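Local coordinates for sortase family protein (Streptococcus agalactiae, PDB 3O0P) that is a pilus-related class C sortase that probably cleaves the sorting signals of pilin subunits and joins the subunits covalently into pili, at residues E45-E49 with I116-S120. Numbering follows the deposited sequence.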
# COMPACT_ATOMS: atom_id res chain seq x y z
N GLU A 45 -7.00 -9.66 6.25
CA GLU A 45 -7.31 -9.43 7.64
C GLU A 45 -7.15 -7.94 7.91
O GLU A 45 -6.31 -7.29 7.31
CB GLU A 45 -6.37 -10.26 8.52
CG GLU A 45 -6.60 -11.76 8.40
CD GLU A 45 -5.50 -12.59 9.04
OE1 GLU A 45 -4.82 -12.07 9.94
OE2 GLU A 45 -5.33 -13.77 8.64
N ASP A 46 -7.97 -7.42 8.80
CA ASP A 46 -7.89 -6.05 9.27
C ASP A 46 -6.65 -5.80 10.16
O ASP A 46 -6.56 -6.35 11.25
CB ASP A 46 -9.16 -5.80 10.10
CG ASP A 46 -9.17 -4.47 10.80
OD1 ASP A 46 -8.44 -3.55 10.35
OD2 ASP A 46 -9.93 -4.34 11.78
N PRO A 47 -5.70 -4.95 9.72
CA PRO A 47 -4.49 -4.72 10.53
C PRO A 47 -4.73 -3.99 11.83
O PRO A 47 -3.85 -4.01 12.69
CB PRO A 47 -3.63 -3.82 9.63
CG PRO A 47 -4.14 -3.97 8.28
CD PRO A 47 -5.62 -4.26 8.43
N TYR A 48 -5.89 -3.35 11.97
CA TYR A 48 -6.10 -2.43 13.08
C TYR A 48 -7.02 -2.97 14.15
O TYR A 48 -7.35 -2.24 15.08
CB TYR A 48 -6.59 -1.06 12.58
CG TYR A 48 -5.59 -0.45 11.64
CD1 TYR A 48 -5.77 -0.50 10.25
CD2 TYR A 48 -4.40 0.10 12.12
CE1 TYR A 48 -4.83 0.03 9.39
CE2 TYR A 48 -3.46 0.63 11.27
CZ TYR A 48 -3.67 0.58 9.91
OH TYR A 48 -2.72 1.08 9.07
N GLU A 49 -7.40 -4.24 14.04
CA GLU A 49 -8.15 -4.91 15.10
C GLU A 49 -7.30 -4.97 16.36
O GLU A 49 -6.23 -5.58 16.36
CB GLU A 49 -8.53 -6.32 14.66
N ILE A 116 -2.09 -0.20 0.40
CA ILE A 116 -1.00 0.28 1.25
C ILE A 116 -1.64 0.95 2.46
O ILE A 116 -2.58 1.72 2.32
CB ILE A 116 -0.13 1.30 0.49
CG1 ILE A 116 0.37 0.69 -0.82
CG2 ILE A 116 1.02 1.79 1.33
CD1 ILE A 116 1.15 -0.63 -0.66
N THR A 117 -1.12 0.66 3.65
CA THR A 117 -1.77 1.09 4.86
C THR A 117 -0.77 1.71 5.84
O THR A 117 0.39 1.32 5.90
CB THR A 117 -2.57 -0.08 5.48
OG1 THR A 117 -3.41 0.41 6.52
CG2 THR A 117 -1.69 -1.19 6.03
N ALA A 118 -1.23 2.68 6.62
CA ALA A 118 -0.44 3.23 7.71
C ALA A 118 -1.38 3.83 8.73
O ALA A 118 -2.51 4.17 8.44
CB ALA A 118 0.57 4.27 7.20
N HIS A 119 -0.89 3.93 9.95
CA HIS A 119 -1.71 4.35 11.06
C HIS A 119 -2.06 5.83 11.00
O HIS A 119 -1.26 6.65 10.51
CB HIS A 119 -1.02 4.03 12.40
CG HIS A 119 -1.94 3.45 13.43
ND1 HIS A 119 -3.00 4.16 13.95
CD2 HIS A 119 -1.97 2.23 14.02
CE1 HIS A 119 -3.64 3.41 14.83
NE2 HIS A 119 -3.04 2.24 14.89
N SER A 120 -3.25 6.16 11.51
CA SER A 120 -3.67 7.56 11.65
C SER A 120 -3.66 8.03 13.09
O SER A 120 -3.87 9.21 13.33
CB SER A 120 -5.08 7.73 11.12
OG SER A 120 -5.96 6.93 11.89
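Residues 45-49 have no regular secondary structure but fold into a type I β turn from D46 to E49, which sits over the end of strand 112-117 and the loop that follows it. The backbones stay well apart, with CA atoms 8.6 Å from each other at P47 and T117 and 8.3 Å at Y48 and H119, so side chains bridge the gap. D46 OD1 accepts from Y48 N (3.0 Å), an Asx turn. This Asp-Pro-aromatic sequence is consistent with the lid of pilus-type sortases, and H119, C181 and R190 probably form the sortase His-Cys-Arg triad, so that the lid probably occludes the active site, with D46 in a salt bridge with R190 and Y48 touching C181. The Y48 ring presents its edge to the H119 ring face, a T-shaped pair with centroids 5.0 Å apart and planes at 86°; H119 ND1 is hydrogen-bonded to G121 N. Deeper in, Y48 OH donates to T117 OG1 (2.7 Å), itself bonded to L179 O. P47 adds a looser van der Waals contact, CG to T117 CG2 at 4.3 Å.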